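Local coordinates for alcohol dehydrogenase (PDB 5VM2), which is of unknown specificity but probably acts as an NAD(H)- or NADP(H)-dependent oxidoreductase on CH-OH groups, like other zinc-containing alcohol dehydrogenases, at residues I173-G178 with V251-Y256; M183-C188 with I196-V201; A207-E210 with V216-N219. All blocks are in the same frame, centred on the assembly; numbering follows the deposited sequence.

All three contacts are built on one parallel sheet, the Rossmann-type core. Strands 216-219, 195-200 and 171-175 lie side by side in it. Contacts 2 and 3 pack helices 179-190 and 203-211 on one face, their centres about 8 Å apart; contact 1 packs Leu175 on the other face, its centre about 10 Å from that of contact 2 and 14 Å from that of contact 3. Backbone pairing ties them together, with Gly176 N 2.7 Å from Val199 O and Val198 O 2.9 Å from Ile218 N. Gly176 and Gly178 fit a dinucleotide-binding glycine motif; the zinc and magnesium ions are bound by residues outside these segments.

Contact 1: I173-G178 with V251-Y256; sequences IILGAG and VKQAPY
Leu175 leaves its strand with CG opposite the carbonyl carbon (chi1 -58°) and CD1 fully extended from CA (chi2 -180°), which carries this methyl straight out to Gln253 and Ala254. On the other side, the last torsion of Gln253, -4°, turns OE1 back to the side of CB, so the amide oxygen and not NE2 faces the leucine. OE1 lies 4.4 Å from Leu175 CD1 and 4.5 Å from Leu175 CD2, in front of both branches of the isopropyl end, whereas NE2 is 6.6 Å from Leu175 CD1.

The other half pairs the methyl with Ala254. Leu175 CD1 rests 4.4 Å from Ala254 CB, an apolar pair, and equally far from Ala254 N. That amide is already used within its own segment, giving a 3.3 Å hydrogen bond to Val251 O, so the methyl simply lies over backbone whose polar group has a partner. At these separations the two segments brush rather than interlock, and CD1 makes the nearest approaches to both residues.

Leu175 is the last residue of strand 171-175, just ahead of the glycine-containing turn that leads into helix 179-190, a turn consistent with the glycine-rich nucleotide-binding loop of Rossmann folds. Its own carbonyl O is hydrogen-bonded to Thr244 OG1. Around the pair, Leu175 also leans on Val199 of the neighbouring strand 195-200 and on Leu257, Ala254 packs on Val241 of strand 238-243, and Gln253 touches Thr225 at helix 225-232. The contact thus fits residues 253-254 against the face of the parallel sheet formed by the neighbouring strands 195-200, 171-175 and 238-243.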
ATOM      1  N   ILE A 173      13.305  13.622  -2.940  1.00 29.38           N
ATOM      2  CA  ILE A 173      12.386  14.292  -2.027  1.00 27.39           C
ATOM      3  C   ILE A 173      11.103  13.481  -2.000  1.00 26.08           C
ATOM      4  O   ILE A 173      10.519  13.202  -3.053  1.00 27.68           O
ATOM      5  CB  ILE A 173      12.095  15.737  -2.453  1.00 26.76           C
ATOM      6  CG1 ILE A 173      13.370  16.582  -2.417  1.00 28.15           C
ATOM      7  CG2 ILE A 173      11.032  16.337  -1.544  1.00 27.99           C
ATOM      8  CD1 ILE A 173      13.185  17.978  -2.974  1.00 29.82           C
ATOM      9  N   ILE A 174      10.669  13.101  -0.807  1.00 24.35           N
ATOM     10  CA  ILE A 174       9.420  12.383  -0.613  1.00 25.81           C
ATOM     11  C   ILE A 174       8.452  13.314   0.104  1.00 29.68           C
ATOM     12  O   ILE A 174       8.701  13.728   1.244  1.00 31.36           O
ATOM     13  CB  ILE A 174       9.641  11.085   0.173  1.00 23.86           C
ATOM     14  CG1 ILE A 174      10.502  10.132  -0.665  1.00 25.85           C
ATOM     15  CG2 ILE A 174       8.311  10.445   0.535  1.00 23.88           C
ATOM     16  CD1 ILE A 174      10.903   8.899   0.052  1.00 24.66           C
ATOM     17  N   LEU A 175       7.359  13.661  -0.571  1.00 28.97           N
ATOM     18  CA  LEU A 175       6.321  14.504   0.015  1.00 30.43           C
ATOM     19  C   LEU A 175       5.302  13.594   0.691  1.00 32.15           C
ATOM     20  O   LEU A 175       4.523  12.908   0.020  1.00 31.82           O
ATOM     21  CB  LEU A 175       5.671  15.381  -1.050  1.00 32.49           C
ATOM     22  CG  LEU A 175       6.614  16.312  -1.820  1.00 31.97           C
ATOM     23  CD1 LEU A 175       5.834  17.133  -2.840  1.00 32.63           C
ATOM     24  CD2 LEU A 175       7.390  17.220  -0.878  1.00 30.05           C
ATOM     25  N   GLY A 176       5.327  13.567   2.020  1.00 30.94           N
ATOM     26  CA  GLY A 176       4.431  12.710   2.767  1.00 31.08           C
ATOM     27  C   GLY A 176       5.181  11.642   3.531  1.00 31.61           C
ATOM     28  O   GLY A 176       5.977  10.894   2.955  1.00 32.57           O
ATOM     29  N   ALA A 177       4.947  11.575   4.836  1.00 30.92           N
ATOM     30  CA  ALA A 177       5.548  10.567   5.698  1.00 31.09           C
ATOM     31  C   ALA A 177       4.475   9.718   6.373  1.00 33.07           C
ATOM     32  O   ALA A 177       4.672   9.224   7.488  1.00 32.72           O
ATOM     33  CB  ALA A 177       6.466  11.215   6.734  1.00 30.90           C
ATOM     34  N   GLY A 178       3.328   9.570   5.717  1.00 31.82           N
ATOM     35  CA  GLY A 178       2.381   8.542   6.082  1.00 31.75           C
ATOM     36  C   GLY A 178       2.909   7.182   5.655  1.00 30.68           C
ATOM     37  O   GLY A 178       4.061   7.023   5.249  1.00 28.17           O
ATOM     38  N   VAL A 251       1.103  17.885  -4.576  1.00 55.22           N
ATOM     39  CA  VAL A 251       1.154  17.710  -6.028  1.00 54.06           C
ATOM     40  C   VAL A 251       1.522  19.026  -6.707  1.00 52.66           C
ATOM     41  O   VAL A 251       2.421  19.082  -7.556  1.00 49.11           O
ATOM     42  CB  VAL A 251      -0.188  17.165  -6.552  1.00 59.49           C
ATOM     43  CG1 VAL A 251      -0.232  17.225  -8.066  1.00 59.09           C
ATOM     44  CG2 VAL A 251      -0.421  15.745  -6.064  1.00 61.10           C
ATOM     45  N   LYS A 252       0.837  20.106  -6.329  1.00 54.27           N
ATOM     46  CA  LYS A 252       1.131  21.422  -6.885  1.00 53.01           C
ATOM     47  C   LYS A 252       2.532  21.895  -6.511  1.00 49.13           C
ATOM     48  O   LYS A 252       3.122  22.713  -7.227  1.00 49.43           O
ATOM     49  CB  LYS A 252       0.080  22.418  -6.399  1.00 54.89           C
ATOM     50  CG  LYS A 252       0.090  23.769  -7.080  1.00 57.65           C
ATOM     51  CD  LYS A 252      -1.210  24.499  -6.784  1.00 64.19           C
ATOM     52  CE  LYS A 252      -1.133  25.963  -7.178  1.00 69.75           C
ATOM     53  NZ  LYS A 252      -0.927  26.145  -8.634  1.00 70.89           N
ATOM     54  N   GLN A 253       3.074  21.398  -5.394  1.00 46.07           N
ATOM     55  CA  GLN A 253       4.407  21.788  -4.945  1.00 45.12           C
ATOM     56  C   GLN A 253       5.508  21.130  -5.765  1.00 40.63           C
ATOM     57  O   GLN A 253       6.551  21.751  -6.005  1.00 39.82           O
ATOM     58  CB  GLN A 253       4.602  21.417  -3.473  1.00 48.80           C
ATOM     59  CG  GLN A 253       4.273  22.510  -2.467  1.00 56.37           C
ATOM     60  CD  GLN A 253       4.532  22.063  -1.036  1.00 60.02           C
ATOM     61  OE1 GLN A 253       4.883  20.908  -0.789  1.00 59.00           O
ATOM     62  NE2 GLN A 253       4.350  22.974  -0.087  1.00 65.30           N
ATOM     63  N   ALA A 254       5.296  19.883  -6.191  1.00 37.54           N
ATOM     64  CA  ALA A 254       6.372  19.110  -6.807  1.00 34.68           C
ATOM     65  C   ALA A 254       7.034  19.791  -8.002  1.00 34.59           C
ATOM     66  O   ALA A 254       8.262  19.649  -8.144  1.00 34.21           O
ATOM     67  CB  ALA A 254       5.849  17.725  -7.204  1.00 32.10           C
ATOM     68  N   PRO A 255       6.322  20.510  -8.885  1.00 33.64           N
ATOM     69  CA  PRO A 255       7.028  21.221  -9.966  1.00 33.51           C
ATOM     70  C   PRO A 255       8.154  22.119  -9.482  1.00 35.22           C
ATOM     71  O   PRO A 255       9.179  22.244 -10.160  1.00 34.05           O
ATOM     72  CB  PRO A 255       5.908  22.041 -10.626  1.00 36.48           C
ATOM     73  CG  PRO A 255       4.687  21.259 -10.381  1.00 37.38           C
ATOM     74  CD  PRO A 255       4.856  20.599  -9.049  1.00 36.66           C
ATOM     75  N   TYR A 256       7.987  22.754  -8.323  1.00 36.56           N
ATOM     76  CA  TYR A 256       8.990  23.668  -7.795  1.00 36.70           C
ATOM     77  C   TYR A 256      10.156  22.955  -7.120  1.00 35.61           C
ATOM     78  O   TYR A 256      11.119  23.622  -6.721  1.00 37.55           O
ATOM     79  CB  TYR A 256       8.316  24.631  -6.815  1.00 37.05           C
ATOM     80  CG  TYR A 256       7.215  25.435  -7.475  1.00 43.23           C
ATOM     81  CD1 TYR A 256       5.897  24.999  -7.453  1.00 40.35           C
ATOM     82  CD2 TYR A 256       7.502  26.617  -8.142  1.00 46.83           C
ATOM     83  CE1 TYR A 256       4.892  25.728  -8.069  1.00 43.83           C
ATOM     84  CE2 TYR A 256       6.504  27.357  -8.760  1.00 49.96           C
ATOM     85  CZ  TYR A 256       5.203  26.906  -8.719  1.00 50.37           C
ATOM     86  OH  TYR A 256       4.213  27.638  -9.331  1.00 56.03           O
TER

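Contact 2: M183-C188 with I196-V201; sequences MTLQAC and IAVVDV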
ATOM      1  N   MET A 183       7.032   3.747   3.280  1.00 25.17           N
ATOM      2  CA  MET A 183       7.362   2.617   2.415  1.00 23.60           C
ATOM      3  C   MET A 183       8.243   3.053   1.252  1.00 25.26           C
ATOM      4  O   MET A 183       9.209   2.364   0.906  1.00 24.89           O
ATOM      5  CB  MET A 183       6.092   1.956   1.881  1.00 21.91           C
ATOM      6  CG  MET A 183       5.218   1.296   2.938  1.00 25.14           C
ATOM      7  SD  MET A 183       6.130   0.192   4.022  1.00 27.67           S
ATOM      8  CE  MET A 183       4.793  -0.653   4.872  1.00 27.21           C
ATOM      9  N   THR A 184       7.910   4.187   0.628  1.00 24.18           N
ATOM     10  CA  THR A 184       8.712   4.693  -0.483  1.00 24.62           C
ATOM     11  C   THR A 184      10.122   5.052  -0.023  1.00 24.41           C
ATOM     12  O   THR A 184      11.103   4.762  -0.717  1.00 25.62           O
ATOM     13  CB  THR A 184       8.021   5.903  -1.116  1.00 26.19           C
ATOM     14  OG1 THR A 184       6.684   5.544  -1.498  1.00 27.26           O
ATOM     15  CG2 THR A 184       8.786   6.376  -2.351  1.00 26.47           C
ATOM     16  N   LEU A 185      10.238   5.664   1.159  1.00 25.91           N
ATOM     17  CA  LEU A 185      11.545   5.978   1.735  1.00 26.48           C
ATOM     18  C   LEU A 185      12.412   4.730   1.871  1.00 27.20           C
ATOM     19  O   LEU A 185      13.565   4.704   1.426  1.00 28.12           O
ATOM     20  CB  LEU A 185      11.347   6.660   3.090  1.00 28.05           C
ATOM     21  CG  LEU A 185      12.463   6.659   4.134  1.00 27.16           C
ATOM     22  CD1 LEU A 185      13.652   7.483   3.639  1.00 28.68           C
ATOM     23  CD2 LEU A 185      11.917   7.193   5.470  1.00 25.68           C
ATOM     24  N   GLN A 186      11.870   3.678   2.483  1.00 25.46           N
ATOM     25  CA  GLN A 186      12.648   2.458   2.656  1.00 26.09           C
ATOM     26  C   GLN A 186      12.957   1.800   1.314  1.00 26.01           C
ATOM     27  O   GLN A 186      14.039   1.228   1.129  1.00 24.80           O
ATOM     28  CB  GLN A 186      11.904   1.509   3.589  1.00 27.97           C
ATOM     29  CG  GLN A 186      11.691   2.105   4.973  1.00 28.25           C
ATOM     30  CD  GLN A 186      11.409   1.056   6.014  1.00 28.89           C
ATOM     31  OE1 GLN A 186      12.317   0.378   6.480  1.00 29.93           O
ATOM     32  NE2 GLN A 186      10.141   0.916   6.390  1.00 28.85           N
ATOM     33  N   ALA A 187      12.034   1.892   0.354  1.00 26.21           N
ATOM     34  CA  ALA A 187      12.330   1.372  -0.979  1.00 26.39           C
ATOM     35  C   ALA A 187      13.472   2.148  -1.626  1.00 27.65           C
ATOM     36  O   ALA A 187      14.383   1.550  -2.209  1.00 26.62           O
ATOM     37  CB  ALA A 187      11.081   1.411  -1.857  1.00 23.34           C
ATOM     38  N   CYS A 188      13.454   3.482  -1.514  1.00 28.48           N
ATOM     39  CA  CYS A 188      14.551   4.278  -2.059  1.00 28.89           C
ATOM     40  C   CYS A 188      15.879   3.897  -1.417  1.00 29.59           C
ATOM     41  O   CYS A 188      16.910   3.838  -2.098  1.00 29.05           O
ATOM     42  CB  CYS A 188      14.273   5.769  -1.873  1.00 27.65           C
ATOM     43  SG  CYS A 188      12.921   6.391  -2.899  1.00 27.74           S
ATOM     44  N   ILE A 196      17.948  11.585   0.853  1.00 28.64           N
ATOM     45  CA  ILE A 196      16.494  11.505   0.815  1.00 28.79           C
ATOM     46  C   ILE A 196      15.938  12.508   1.810  1.00 30.14           C
ATOM     47  O   ILE A 196      16.150  12.362   3.018  1.00 30.41           O
ATOM     48  CB  ILE A 196      15.977  10.096   1.157  1.00 28.38           C
ATOM     49  CG1 ILE A 196      16.746   9.020   0.386  1.00 32.33           C
ATOM     50  CG2 ILE A 196      14.493   9.999   0.874  1.00 26.76           C
ATOM     51  CD1 ILE A 196      16.321   7.606   0.755  1.00 33.23           C
ATOM     52  N   ALA A 197      15.205  13.497   1.313  1.00 30.78           N
ATOM     53  CA  ALA A 197      14.485  14.436   2.161  1.00 31.42           C
ATOM     54  C   ALA A 197      13.020  14.025   2.220  1.00 30.09           C
ATOM     55  O   ALA A 197      12.435  13.639   1.205  1.00 31.10           O
ATOM     56  CB  ALA A 197      14.614  15.867   1.635  1.00 29.14           C
ATOM     57  N   VAL A 198      12.438  14.080   3.416  1.00 29.77           N
ATOM     58  CA  VAL A 198      11.047  13.695   3.631  1.00 28.63           C
ATOM     59  C   VAL A 198      10.312  14.869   4.262  1.00 28.66           C
ATOM     60  O   VAL A 198      10.774  15.432   5.263  1.00 28.34           O
ATOM     61  CB  VAL A 198      10.931  12.440   4.514  1.00 29.89           C
ATOM     62  CG1 VAL A 198       9.471  12.151   4.827  1.00 30.39           C
ATOM     63  CG2 VAL A 198      11.583  11.246   3.830  1.00 32.49           C
ATOM     64  N   VAL A 199       9.168  15.223   3.684  1.00 29.01           N
ATOM     65  CA  VAL A 199       8.388  16.391   4.071  1.00 30.15           C
ATOM     66  C   VAL A 199       7.032  15.923   4.578  1.00 30.90           C
ATOM     67  O   VAL A 199       6.349  15.146   3.902  1.00 29.92           O
ATOM     68  CB  VAL A 199       8.206  17.361   2.888  1.00 30.36           C
ATOM     69  CG1 VAL A 199       7.432  18.594   3.320  1.00 31.62           C
ATOM     70  CG2 VAL A 199       9.555  17.737   2.286  1.00 31.26           C
ATOM     71  N   ASP A 200       6.638  16.408   5.753  1.00 31.64           N
ATOM     72  CA  ASP A 200       5.282  16.205   6.249  1.00 32.99           C
ATOM     73  C   ASP A 200       4.946  17.359   7.187  1.00 35.20           C
ATOM     74  O   ASP A 200       5.695  18.336   7.286  1.00 36.96           O
ATOM     75  CB  ASP A 200       5.135  14.839   6.933  1.00 34.69           C
ATOM     76  CG  ASP A 200       3.683  14.466   7.179  1.00 41.54           C
ATOM     77  OD1 ASP A 200       3.221  13.448   6.624  1.00 43.66           O
ATOM     78  OD2 ASP A 200       2.998  15.205   7.917  1.00 44.80           O
ATOM     79  N   VAL A 201       3.827  17.245   7.900  1.00 35.33           N
ATOM     80  CA  VAL A 201       3.371  18.288   8.809  1.00 35.23           C
ATOM     81  C   VAL A 201       3.180  17.783  10.230  1.00 37.69           C
ATOM     82  O   VAL A 201       2.821  18.572  11.107  1.00 39.43           O
ATOM     83  CB  VAL A 201       2.072  18.949   8.304  1.00 41.22           C
ATOM     84  CG1 VAL A 201       2.330  19.711   7.015  1.00 41.23           C
ATOM     85  CG2 VAL A 201       0.969  17.905   8.120  1.00 41.24           C
TER
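Leu185 and Cys188 of helix 179-190 close over Ile196 and Val198, forming the helix-to-second-strand half of a beta-alpha-beta crossover: strand 171-175, this helix, strand 195-200, the first such unit of the Rossmann-type core. The short segments run antiparallel (178° between their directions), their axes 10.1 Å apart, a gap bridged entirely by hydrocarbon.

Two bumps and two hollows make the fit. The first hollow is on the helix, between Leu185 and Cys188, residues one turn apart; Ile196 pushes its CD1 into it and comes to 3.9 Å from Leu185 CD1. The second is on the strand, in the notch between Ile196 and Val198, two residues apart and on the same face. Leu185 CD1 drops into it, 3.8 Å from Ile196 CG2 and a looser 4.3 Å from Val198 CG2. Leu185 gets there because its CG stands opposite the backbone N (chi1 158°) and its second torsion of 66° swings CD1 down towards the sheet. The leucine and isoleucine side chains cross at a slant, each filling the dip beside the other.

Val198 splits its two methyls: CG2 meets the leucine, while CG1 lies against Ala177 in the turn before the helix. Ile174 of the neighbouring strand backs both Leu185 and Ile196, and Cys188 also rests on Ile172 and Phe242, so the fit is wholly buried. Cys188 meets Ile196 through its methylene and not its sulfur: CB is 3.8 Å from Ile196 CD1, whereas SG stands 5.1 Å from that same methyl.

Contact 3: A207-E210 with V216-N219; sequences AMAE and VVIN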
ATOM      1  N   ALA A 207       9.496  12.010  12.904  1.00 35.03           N
ATOM      2  CA  ALA A 207      10.323  11.188  13.776  1.00 37.74           C
ATOM      3  C   ALA A 207      10.480   9.787  13.203  1.00 37.73           C
ATOM      4  O   ALA A 207      11.572   9.206  13.243  1.00 37.03           O
ATOM      5  CB  ALA A 207       9.720  11.133  15.180  1.00 41.29           C
ATOM      6  N   MET A 208       9.399   9.231  12.650  1.00 34.75           N
ATOM      7  CA  MET A 208       9.478   7.896  12.075  1.00 35.21           C
ATOM      8  C   MET A 208      10.271   7.902  10.773  1.00 32.38           C
ATOM      9  O   MET A 208      10.998   6.946  10.481  1.00 30.47           O
ATOM     10  CB  MET A 208       8.075   7.340  11.855  1.00 38.24           C
ATOM     11  CG  MET A 208       8.059   5.942  11.288  1.00 42.33           C
ATOM     12  SD  MET A 208       7.906   4.690  12.560  1.00 54.07           S
ATOM     13  CE  MET A 208       9.502   3.928  12.447  1.00 51.60           C
ATOM     14  N   ALA A 209      10.152   8.974   9.987  1.00 29.88           N
ATOM     15  CA  ALA A 209      10.939   9.088   8.764  1.00 30.88           C
ATOM     16  C   ALA A 209      12.428   9.064   9.075  1.00 33.81           C
ATOM     17  O   ALA A 209      13.201   8.361   8.414  1.00 32.37           O
ATOM     18  CB  ALA A 209      10.566  10.369   8.018  1.00 29.34           C
ATOM     19  N   GLU A 210      12.840   9.828  10.088  1.00 35.94           N
ATOM     20  CA  GLU A 210      14.240   9.849  10.498  1.00 41.12           C
ATOM     21  C   GLU A 210      14.678   8.491  11.030  1.00 39.94           C
ATOM     22  O   GLU A 210      15.801   8.045  10.762  1.00 40.01           O
ATOM     23  CB  GLU A 210      14.452  10.943  11.545  1.00 49.23           C
ATOM     24  CG  GLU A 210      15.760  10.841  12.321  1.00 58.65           C
ATOM     25  CD  GLU A 210      16.965  11.306  11.518  1.00 63.52           C
ATOM     26  OE1 GLU A 210      18.106  11.060  11.964  1.00 67.43           O
ATOM     27  OE2 GLU A 210      16.768  11.920  10.446  1.00 64.64           O
ATOM     28  N   VAL A 216      17.188  13.986   5.572  1.00 36.96           N
ATOM     29  CA  VAL A 216      16.720  15.235   6.161  1.00 39.30           C
ATOM     30  C   VAL A 216      15.206  15.136   6.272  1.00 34.80           C
ATOM     31  O   VAL A 216      14.560  14.525   5.417  1.00 32.84           O
ATOM     32  CB  VAL A 216      17.137  16.457   5.310  1.00 43.24           C
ATOM     33  CG1 VAL A 216      16.563  17.748   5.879  1.00 45.51           C
ATOM     34  CG2 VAL A 216      18.655  16.556   5.207  1.00 45.98           C
ATOM     35  N   VAL A 217      14.641  15.696   7.337  1.00 34.16           N
ATOM     36  CA  VAL A 217      13.194  15.762   7.508  1.00 33.51           C
ATOM     37  C   VAL A 217      12.790  17.227   7.599  1.00 34.12           C
ATOM     38  O   VAL A 217      13.494  18.039   8.210  1.00 36.66           O
ATOM     39  CB  VAL A 217      12.721  14.971   8.746  1.00 35.73           C
ATOM     40  CG1 VAL A 217      12.936  13.478   8.526  1.00 34.67           C
ATOM     41  CG2 VAL A 217      13.455  15.436   9.992  1.00 37.89           C
ATOM     42  N   ILE A 218      11.663  17.565   6.981  1.00 32.87           N
ATOM     43  CA  ILE A 218      11.242  18.950   6.823  1.00 34.09           C
ATOM     44  C   ILE A 218       9.776  19.049   7.219  1.00 32.82           C
ATOM     45  O   ILE A 218       8.925  18.348   6.657  1.00 30.80           O
ATOM     46  CB  ILE A 218      11.454  19.454   5.386  1.00 32.66           C
ATOM     47  CG1 ILE A 218      12.951  19.588   5.087  1.00 33.09           C
ATOM     48  CG2 ILE A 218      10.743  20.782   5.167  1.00 33.67           C
ATOM     49  CD1 ILE A 218      13.296  19.465   3.604  1.00 32.04           C
ATOM     50  N   ASN A 219       9.485  19.911   8.190  1.00 32.37           N
ATOM     51  CA  ASN A 219       8.112  20.130   8.636  1.00 32.80           C
ATOM     52  C   ASN A 219       7.560  21.327   7.871  1.00 33.43           C
ATOM     53  O   ASN A 219       7.852  22.480   8.203  1.00 33.93           O
ATOM     54  CB  ASN A 219       8.068  20.345  10.144  1.00 34.72           C
ATOM     55  CG  ASN A 219       6.651  20.486  10.674  1.00 38.00           C
ATOM     56  OD1 ASN A 219       5.772  21.016   9.998  1.00 36.69           O
ATOM     57  ND2 ASN A 219       6.422  20.004  11.886  1.00 36.44           N
TER
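Val217 sets a single methyl, CG1, against Ala209 and the start of Glu210, and that is the tight part of this small contact. With its first torsion at -68°, CG1 stands opposite the carbonyl carbon and reaches across to the helix, 3.9 Å from Ala209 CB and 4.0 Å from Glu210 N. The short alanine lets the helix backbone settle close to the strand: the CA atoms of Glu210 and Val217 are 6.7 Å apart. Behind it, Ala209 is backed by Leu182 of helix 179-190 and Val198 of strand 195-200, while Val217 also touches Leu206, one turn earlier in helix 203-211.

Towards solvent the fit slackens. Glu210 is exposed; of its side chain, CB comes nearest, 4.2 Å from Val217 CG1. Its carboxylate stands off, OE2 4.6 Å from Val217 CG1, with no bond to the strand segment. Val217 itself is partly exposed.

Strand 216-219 is the outermost on this side of the parallel sheet, so the contact completes the beta-alpha-beta unit at the edge of the sheet, strand 195-200, helix 203-211, strand 216-219, the second such crossover of a Rossmann fold.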